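Long-range contacts in ribosomal-protein-serine acetyltransferase, putative (Vibrio cholerae O1 biovar eltor, PDB 2FCK), which probably transfers an acetyl group from acetyl-CoA to the N-terminal residue of a protein, as GNAT-family acetyltransferases of its kind do: residues 8-12 against 121-125; 25-29 against 49-55; 134-139 against 174-179. All coordinates share one frame; numbering follows the deposited sequence.

Contact 1 of 3, residues 8-12 against 121-125; sequences FQIVT and ALILF
The delta methyl of Ile-10 overlaps the root of the Phe-125 side chain: CD1 lies 3.8 Å from CB of Phe-125 and equally close to its CG, and the two side chains meet at about a right angle. The branching of Ile-10 divides the work. With CG1 beside the backbone N (chi1 -63°), CD1 runs on to Phe-125 and the fringe of Leu-122, whereas CG2 turns to Ala-121, 3.8 Å from its CB. CG2 of Thr-12, the residue just past strand 10-11, meets that same alanine methyl, 3.6 Å from Ala-121 CB. Two residues before Ile-10, Phe-8 meets Phe-125 from the opposite direction; CZ of Phe-8 comes to 3.5 Å from CE1 of Phe-125, with centroids 5.4 Å apart and planes at 40°, an oblique aromatic pair. All these contacts are apolar, while the hydroxyl of Thr-12 is hydrogen-bonded to Glu-117, one turn before Ala-121 on the helix. The contact thus lays the N-terminal strand 10-11 against helix 114-129. Leu-17 of the adjoining strand 15-18 touches both Ile-10 and Ala-121, and Phe-73 of strand 71-77 together with Ile-89 of strand 83-93 continues the apolar layer beneath the helix.

Contact 2 of 3, residues 25-29 against 49-55; sequences AEELV and FSQQEAE
Helices 25-29 and 51-55 approach to 8.5 Å between axes, with their N-to-C directions 111° apart, so they cross steeply instead of running side by side. The nearest backbone pair is Ala-25 and Ala-54, whose CA atoms are 5.2 Å apart, a closeness that two small side chains permit. Ser-50 is the N-cap of the second helix: its OG accepts from Glu-53 N at 3.1 Å, though the N-H...O angle of 141° shows a bent bond.

At the crossing, CB of Ala-54 sits against the carbonyl O of Ala-25 and also meets CG2 of Val-29, 3.7 Å away. Several groups converge on that valine methyl. With CG1 anti to the backbone N (chi1 160°), CG2 is turned into the angle between the helices, where CE2 of Phe-49 lies 3.6 Å from Val-29 CG2 and the Gln-51 backbone closes in beside it. Leu-28 contributes CD2, which packs on Ala-54, and its carbonyl O faces the edge of the Phe-49 ring near the ring plane. On the other flank, CB of Ala-25 rests on the aliphatic stems of two polar residues, 3.6 Å from Glu-55 CG and 3.9 Å from Gln-51 CG, and the extended Gln-51 chain carries OE1 on to CB of Glu-26.

The packing continues along both helices: Ile-58 of helix 51-66 touches Ala-25 and Leu-28, and Phe-49 reaches Ile-32 and Arg-33 of helix 25-33. Trp-44, in the intervening loop, meets the Phe-49 ring and touches Leu-28 and Glu-53. In the chain the pair lies between strands 15-18 and 71-77, matching the helices that join the first two strands of the GNAT fold.

Contact 3 of 3, residues 134-139 against 174-179; sequences RLEIVC and GIVFSL
Leu-135, Ile-137 and Cys-139 pair with Leu-179, Phe-177 and Ile-175 through six backbone hydrogen bonds of 2.8 to 2.9 Å between N and O, two for each pair. The straightest, Phe-177 N to Ile-137 O, has an N-H...O angle of 175°. In the intervening non-hydrogen-bonded pairs, CA-H...O contacts add to the join, as from Glu-136 CA to Phe-177 O at 3.2 Å.

The apolar face, under helix 114-129, carries Ile-137 CD1 against Leu-179 CD1, 3.8 Å apart, and Cys-139 SG beside the Phe-177 ring, 3.7 Å from its CE2, an oblique sulfur-aromatic contact.

On the other face, shared with Val-138 and Val-176, a charged cluster forms at the Arg-134 end. Arg-134 grips Glu-136 OE2 side-on, in the guanidinium plane, with NE and NH2, the latter at 2.7 Å; Glu-136 OE1 forms a salt bridge with Arg-164. Ser-178 CB packs over one guanidinium face, 3.4 Å from Arg-134 NH1, while its OG bonds to Glu-158, which also pairs with Arg-134. Arg-134 NH1 reaches Pro-162 O of the second subunit.

Strand 170-179 lies between 134-139 and 156-164, antiparallel to both, as the last strand does in the GNAT fold, with the parallel pair 98-105 and 134-139 beside it.

In the fold
Contact 3 is the buried one, and contacts 1 and 2 are only partly buried. Contacts 1 and 3 touch and reach the same sheet: helix 114-129 is followed, after a short loop, by strand 134-139, and Ile-123, from the helical segment of contact 1, packs on Leu-179 and Leu-135 of contact 3. Contact 2 lies apart, its nearest atoms about 14 Å from contact 1 and about 18 Å from contact 3, and on the opposite side of the chain's centre from the latter. Chemistry follows place. Strand pairing in contact 3 rests on backbone bonds, with a charged cluster at one end that reaches the second subunit, whereas contacts 1 and 2 join by apolar packing.

Contact 1 of 3, residues 8-12 against 121-125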
loop_
_atom_site.group_PDB
_atom_site.type_symbol
_atom_site.label_atom_id
_atom_site.label_comp_id
_atom_site.label_asym_id
_atom_site.label_seq_id
_atom_site.Cartn_x
_atom_site.Cartn_y
_atom_site.Cartn_z
ATOM N N PHE A 8 23.226 -7.877 -3.195
ATOM C CA PHE A 8 23.087 -6.880 -2.130
ATOM C C PHE A 8 22.768 -7.529 -0.803
ATOM O O PHE A 8 21.871 -8.363 -0.734
ATOM C CB PHE A 8 21.926 -5.910 -2.419
ATOM C CG PHE A 8 21.681 -4.910 -1.295
ATOM C CD1 PHE A 8 20.532 -5.001 -0.485
ATOM C CD2 PHE A 8 22.606 -3.885 -1.029
ATOM C CE1 PHE A 8 20.309 -4.077 0.586
ATOM C CE2 PHE A 8 22.369 -2.954 0.019
ATOM C CZ PHE A 8 21.224 -3.056 0.815
ATOM N N GLN A 9 23.532 -7.157 0.234
ATOM C CA GLN A 9 23.333 -7.706 1.585
ATOM C C GLN A 9 23.225 -6.565 2.597
ATOM O O GLN A 9 23.834 -5.496 2.424
ATOM C CB GLN A 9 24.479 -8.616 2.008
ATOM C CG GLN A 9 24.986 -9.514 0.861
ATOM C CD GLN A 9 25.893 -10.579 1.323
ATOM O OE1 GLN A 9 26.637 -10.398 2.295
ATOM N NE2 GLN A 9 25.850 -11.733 0.641
ATOM N N ILE A 10 22.462 -6.806 3.658
ATOM C CA ILE A 10 22.545 -5.949 4.823
ATOM C C ILE A 10 23.205 -6.800 5.896
ATOM O O ILE A 10 22.721 -7.885 6.209
ATOM C CB ILE A 10 21.126 -5.444 5.272
ATOM C CG1 ILE A 10 20.427 -4.579 4.218
ATOM C CG2 ILE A 10 21.256 -4.665 6.602
ATOM C CD1 ILE A 10 18.899 -4.475 4.518
ATOM N N VAL A 11 24.334 -6.336 6.446
ATOM C CA VAL A 11 25.120 -7.120 7.394
ATOM C C VAL A 11 25.198 -6.386 8.728
ATOM O O VAL A 11 25.495 -5.206 8.767
ATOM C CB VAL A 11 26.564 -7.384 6.881
ATOM C CG1 VAL A 11 27.314 -8.292 7.874
ATOM C CG2 VAL A 11 26.515 -7.963 5.497
ATOM N N THR A 12 24.908 -7.095 9.794
ATOM C CA THR A 12 24.912 -6.501 11.125
ATOM C C THR A 12 26.032 -7.175 11.916
ATOM O O THR A 12 26.819 -7.899 11.354
ATOM C CB THR A 12 23.554 -6.736 11.831
ATOM O OG1 THR A 12 23.358 -8.137 12.026
ATOM C CG2 THR A 12 22.386 -6.130 11.068
ATOM N N ALA A 121 17.607 -3.720 11.317
ATOM C CA ALA A 121 18.485 -3.486 10.140
ATOM C C ALA A 121 17.630 -3.095 8.931
ATOM O O ALA A 121 17.922 -2.106 8.212
ATOM C CB ALA A 121 19.301 -4.744 9.855
ATOM N N LEU A 122 16.507 -3.809 8.783
ATOM C CA LEU A 122 15.666 -3.557 7.613
ATOM C C LEU A 122 14.979 -2.196 7.740
ATOM O O LEU A 122 14.873 -1.427 6.782
ATOM C CB LEU A 122 14.650 -4.695 7.443
ATOM C CG LEU A 122 13.747 -4.543 6.202
ATOM C CD1 LEU A 122 14.596 -4.531 4.913
ATOM C CD2 LEU A 122 12.660 -5.645 6.141
ATOM N N ILE A 123 14.503 -1.876 8.927
ATOM C CA ILE A 123 13.856 -0.593 9.163
ATOM C C ILE A 123 14.825 0.581 8.895
ATOM O O ILE A 123 14.497 1.580 8.238
ATOM C CB ILE A 123 13.373 -0.567 10.631
ATOM C CG1 ILE A 123 12.135 -1.529 10.792
ATOM C CG2 ILE A 123 12.990 0.901 11.086
ATOM C CD1 ILE A 123 11.862 -1.798 12.310
ATOM N N LEU A 124 16.041 0.464 9.402
ATOM C CA LEU A 124 17.046 1.499 9.156
ATOM C C LEU A 124 17.377 1.643 7.675
ATOM O O LEU A 124 17.525 2.757 7.184
ATOM C CB LEU A 124 18.321 1.240 9.959
ATOM C CG LEU A 124 18.097 1.381 11.465
ATOM C CD1 LEU A 124 19.398 0.936 12.225
ATOM C CD2 LEU A 124 17.605 2.798 11.863
ATOM N N PHE A 125 17.465 0.524 6.971
ATOM C CA PHE A 125 17.671 0.573 5.519
ATOM C C PHE A 125 16.546 1.357 4.850
ATOM O O PHE A 125 16.788 2.248 4.012
ATOM C CB PHE A 125 17.792 -0.857 4.995
ATOM C CG PHE A 125 17.701 -0.973 3.503
ATOM C CD1 PHE A 125 18.766 -0.601 2.701
ATOM C CD2 PHE A 125 16.546 -1.476 2.930
ATOM C CE1 PHE A 125 18.679 -0.725 1.295
ATOM C CE2 PHE A 125 16.431 -1.584 1.546
ATOM C CZ PHE A 125 17.501 -1.207 0.741
#

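Contact 2 of 3, residues 25-29 against 49-55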
loop_
_atom_site.group_PDB
_atom_site.type_symbol
_atom_site.label_atom_id
_atom_site.label_comp_id
_atom_site.label_asym_id
_atom_site.label_seq_id
_atom_site.Cartn_x
_atom_site.Cartn_y
_atom_site.Cartn_z
ATOM N N ALA A 25 17.605 -24.675 -0.405
ATOM C CA ALA A 25 16.259 -25.193 -0.159
ATOM C C ALA A 25 16.205 -26.065 1.098
ATOM O O ALA A 25 15.270 -25.942 1.903
ATOM C CB ALA A 25 15.776 -25.974 -1.350
ATOM N N GLU A 26 17.213 -26.920 1.250
ATOM C CA GLU A 26 17.372 -27.769 2.422
ATOM C C GLU A 26 17.398 -26.950 3.722
ATOM O O GLU A 26 16.737 -27.326 4.702
ATOM C CB GLU A 26 18.604 -28.668 2.254
ATOM C CG GLU A 26 19.305 -29.134 3.525
ATOM C CD GLU A 26 20.388 -30.196 3.247
ATOM O OE1 GLU A 26 21.557 -29.971 3.647
ATOM O OE2 GLU A 26 20.055 -31.230 2.613
ATOM N N GLU A 27 18.160 -25.852 3.712
ATOM C CA GLU A 27 18.281 -24.937 4.836
ATOM C C GLU A 27 16.939 -24.275 5.194
ATOM O O GLU A 27 16.622 -24.064 6.365
ATOM C CB GLU A 27 19.325 -23.861 4.525
ATOM C CG GLU A 27 20.777 -24.361 4.599
ATOM C CD GLU A 27 21.303 -25.027 3.318
ATOM O OE1 GLU A 27 20.515 -25.564 2.496
ATOM O OE2 GLU A 27 22.541 -25.026 3.148
ATOM N N LEU A 28 16.150 -23.957 4.174
ATOM C CA LEU A 28 14.834 -23.353 4.399
ATOM C C LEU A 28 13.861 -24.396 4.980
ATOM O O LEU A 28 13.061 -24.094 5.867
ATOM C CB LEU A 28 14.297 -22.769 3.092
ATOM C CG LEU A 28 12.885 -22.155 3.187
ATOM C CD1 LEU A 28 12.829 -21.059 4.241
ATOM C CD2 LEU A 28 12.418 -21.622 1.822
ATOM N N VAL A 29 13.922 -25.613 4.451
ATOM C CA VAL A 29 13.132 -26.729 4.984
ATOM C C VAL A 29 13.457 -26.983 6.466
ATOM O O VAL A 29 12.525 -27.029 7.282
ATOM C CB VAL A 29 13.319 -28.012 4.139
ATOM C CG1 VAL A 29 12.914 -29.257 4.924
ATOM C CG2 VAL A 29 12.511 -27.893 2.875
ATOM N N PHE A 49 5.478 -30.101 3.859
ATOM C CA PHE A 49 6.282 -29.031 3.267
ATOM C C PHE A 49 7.535 -29.577 2.593
ATOM O O PHE A 49 8.494 -30.003 3.253
ATOM C CB PHE A 49 6.658 -27.982 4.308
ATOM C CG PHE A 49 7.649 -26.967 3.810
ATOM C CD1 PHE A 49 7.351 -26.163 2.709
ATOM C CD2 PHE A 49 8.878 -26.811 4.443
ATOM C CE1 PHE A 49 8.253 -25.218 2.235
ATOM C CE2 PHE A 49 9.794 -25.861 3.980
ATOM C CZ PHE A 49 9.474 -25.063 2.865
ATOM N N SER A 50 7.513 -29.555 1.265
ATOM C CA SER A 50 8.528 -30.232 0.460
ATOM C C SER A 50 9.742 -29.345 0.199
ATOM O O SER A 50 9.620 -28.127 0.143
ATOM C CB SER A 50 7.903 -30.670 -0.874
ATOM O OG SER A 50 6.971 -29.696 -1.348
ATOM N N GLN A 51 10.908 -29.962 0.014
ATOM C CA GLN A 51 12.054 -29.250 -0.536
ATOM C C GLN A 51 11.744 -28.634 -1.905
ATOM O O GLN A 51 12.263 -27.568 -2.231
ATOM C CB GLN A 51 13.279 -30.149 -0.616
ATOM C CG GLN A 51 14.386 -29.565 -1.486
ATOM C CD GLN A 51 15.719 -30.227 -1.272
ATOM O OE1 GLN A 51 16.255 -30.223 -0.162
ATOM N NE2 GLN A 51 16.282 -30.788 -2.341
ATOM N N GLN A 52 10.892 -29.289 -2.699
ATOM C CA GLN A 52 10.451 -28.708 -3.967
ATOM C C GLN A 52 9.571 -27.476 -3.765
ATOM O O GLN A 52 9.636 -26.515 -4.538
ATOM C CB GLN A 52 9.749 -29.750 -4.850
ATOM C CG GLN A 52 9.802 -29.385 -6.324
ATOM C CD GLN A 52 9.117 -30.404 -7.221
ATOM O OE1 GLN A 52 7.941 -30.740 -7.025
ATOM N NE2 GLN A 52 9.845 -30.887 -8.230
ATOM N N GLU A 53 8.745 -27.504 -2.724
ATOM C CA GLU A 53 8.020 -26.312 -2.287
ATOM C C GLU A 53 8.972 -25.202 -1.814
ATOM O O GLU A 53 8.771 -24.037 -2.138
ATOM C CB GLU A 53 7.001 -26.653 -1.200
ATOM C CG GLU A 53 5.555 -26.599 -1.684
ATOM C CD GLU A 53 5.106 -25.167 -2.046
ATOM O OE1 GLU A 53 4.029 -25.015 -2.687
ATOM O OE2 GLU A 53 5.833 -24.193 -1.702
ATOM N N ALA A 54 10.019 -25.588 -1.091
ATOM C CA ALA A 54 11.073 -24.648 -0.667
ATOM C C ALA A 54 11.751 -24.018 -1.907
ATOM O O ALA A 54 11.858 -22.793 -2.012
ATOM C CB ALA A 54 12.098 -25.361 0.220
ATOM N N GLU A 55 12.179 -24.862 -2.839
ATOM C CA GLU A 55 12.755 -24.389 -4.101
ATOM C C GLU A 55 11.826 -23.392 -4.800
ATOM O O GLU A 55 12.271 -22.328 -5.208
ATOM C CB GLU A 55 13.096 -25.552 -5.032
ATOM C CG GLU A 55 14.307 -26.333 -4.622
ATOM C CD GLU A 55 14.515 -27.587 -5.434
ATOM O OE1 GLU A 55 13.744 -27.839 -6.399
ATOM O OE2 GLU A 55 15.477 -28.323 -5.109
#

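Contact 3 of 3, residues 134-139 against 174-179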
loop_
_atom_site.group_PDB
_atom_site.type_symbol
_atom_site.label_atom_id
_atom_site.label_comp_id
_atom_site.label_asym_id
_atom_site.label_seq_id
_atom_site.Cartn_x
_atom_site.Cartn_y
_atom_site.Cartn_z
ATOM N N ARG A 134 7.314 6.279 6.354
ATOM C CA ARG A 134 6.422 5.449 7.146
ATOM C C ARG A 134 6.549 3.992 6.719
ATOM O O ARG A 134 6.618 3.689 5.519
ATOM C CB ARG A 134 4.957 5.883 6.907
ATOM C CG ARG A 134 3.919 5.063 7.689
ATOM C CD ARG A 134 2.468 5.684 7.569
ATOM N NE ARG A 134 1.450 4.701 8.011
ATOM C CZ ARG A 134 0.936 4.614 9.240
ATOM N NH1 ARG A 134 1.271 5.484 10.184
ATOM N NH2 ARG A 134 0.098 3.637 9.543
ATOM N N LEU A 135 6.519 3.082 7.698
ATOM C CA LEU A 135 6.446 1.645 7.387
ATOM C C LEU A 135 5.249 1.061 8.146
ATOM O O LEU A 135 5.011 1.466 9.261
ATOM C CB LEU A 135 7.715 0.933 7.867
ATOM C CG LEU A 135 9.041 1.467 7.264
ATOM C CD1 LEU A 135 10.271 0.839 7.976
ATOM C CD2 LEU A 135 9.128 1.203 5.790
ATOM N N GLU A 136 4.528 0.148 7.516
ATOM C CA GLU A 136 3.476 -0.641 8.194
ATOM C C GLU A 136 3.888 -2.132 8.333
ATOM O O GLU A 136 4.387 -2.748 7.368
ATOM C CB GLU A 136 2.175 -0.506 7.436
ATOM C CG GLU A 136 1.573 0.888 7.751
ATOM C CD GLU A 136 0.217 1.140 7.085
ATOM O OE1 GLU A 136 -0.287 0.270 6.330
ATOM O OE2 GLU A 136 -0.290 2.269 7.275
ATOM N N ILE A 137 3.643 -2.689 9.512
ATOM C CA ILE A 137 3.690 -4.124 9.797
ATOM C C ILE A 137 2.279 -4.618 10.050
ATOM O O ILE A 137 1.564 -3.914 10.761
ATOM C CB ILE A 137 4.543 -4.350 11.014
ATOM C CG1 ILE A 137 6.001 -4.010 10.667
ATOM C CG2 ILE A 137 4.462 -5.795 11.529
ATOM C CD1 ILE A 137 6.819 -3.768 11.835
ATOM N N VAL A 138 1.849 -5.742 9.436
ATOM C CA VAL A 138 0.520 -6.317 9.691
ATOM C C VAL A 138 0.739 -7.653 10.387
ATOM O O VAL A 138 1.407 -8.514 9.828
ATOM C CB VAL A 138 -0.297 -6.586 8.384
ATOM C CG1 VAL A 138 -1.709 -7.119 8.720
ATOM C CG2 VAL A 138 -0.367 -5.274 7.614
ATOM N N CYS A 139 0.209 -7.813 11.589
ATOM C CA CYS A 139 0.367 -9.085 12.289
ATOM C C CYS A 139 -0.946 -9.819 12.356
ATOM O O CYS A 139 -1.999 -9.201 12.506
ATOM C CB CYS A 139 0.852 -8.860 13.730
ATOM S SG CYS A 139 2.545 -8.228 13.776
ATOM N N GLY A 174 -6.148 -8.085 10.286
ATOM C CA GLY A 174 -4.759 -7.968 10.810
ATOM C C GLY A 174 -4.553 -6.715 11.627
ATOM O O GLY A 174 -5.246 -5.712 11.467
ATOM N N ILE A 175 -3.616 -6.806 12.579
ATOM C CA ILE A 175 -3.269 -5.647 13.372
ATOM C C ILE A 175 -2.175 -4.873 12.648
ATOM O O ILE A 175 -1.124 -5.416 12.286
ATOM C CB ILE A 175 -2.677 -6.060 14.743
ATOM C CG1 ILE A 175 -3.609 -7.025 15.483
ATOM C CG2 ILE A 175 -2.319 -4.775 15.495
ATOM C CD1 ILE A 175 -2.940 -7.758 16.712
ATOM N N VAL A 176 -2.429 -3.592 12.442
ATOM C CA VAL A 176 -1.479 -2.705 11.783
ATOM C C VAL A 176 -0.624 -1.993 12.823
ATOM O O VAL A 176 -1.174 -1.360 13.735
ATOM C CB VAL A 176 -2.281 -1.644 10.964
ATOM C CG1 VAL A 176 -1.346 -0.598 10.371
ATOM C CG2 VAL A 176 -3.145 -2.377 9.932
ATOM N N PHE A 177 0.699 -2.135 12.682
ATOM C CA PHE A 177 1.646 -1.343 13.457
ATOM C C PHE A 177 2.357 -0.393 12.491
ATOM O O PHE A 177 2.612 -0.771 11.323
ATOM C CB PHE A 177 2.709 -2.261 14.090
ATOM C CG PHE A 177 2.162 -3.225 15.095
ATOM C CD1 PHE A 177 2.256 -2.967 16.456
ATOM C CD2 PHE A 177 1.547 -4.404 14.654
ATOM C CE1 PHE A 177 1.751 -3.879 17.376
ATOM C CE2 PHE A 177 1.048 -5.343 15.538
ATOM C CZ PHE A 177 1.126 -5.053 16.941
ATOM N N SER A 178 2.784 0.772 12.990
ATOM C CA SER A 178 3.543 1.699 12.175
ATOM C C SER A 178 4.886 2.060 12.793
ATOM O O SER A 178 5.073 2.002 14.008
ATOM C CB SER A 178 2.747 3.001 11.952
ATOM O OG SER A 178 2.716 3.736 13.162
ATOM N N LEU A 179 5.802 2.451 11.914
ATOM C CA LEU A 179 7.057 3.070 12.317
ATOM C C LEU A 179 7.218 4.332 11.483
ATOM O O LEU A 179 6.957 4.307 10.265
ATOM C CB LEU A 179 8.229 2.121 11.976
ATOM C CG LEU A 179 8.240 0.794 12.714
ATOM C CD1 LEU A 179 8.529 -0.357 11.773
ATOM C CD2 LEU A 179 9.248 0.874 13.783
#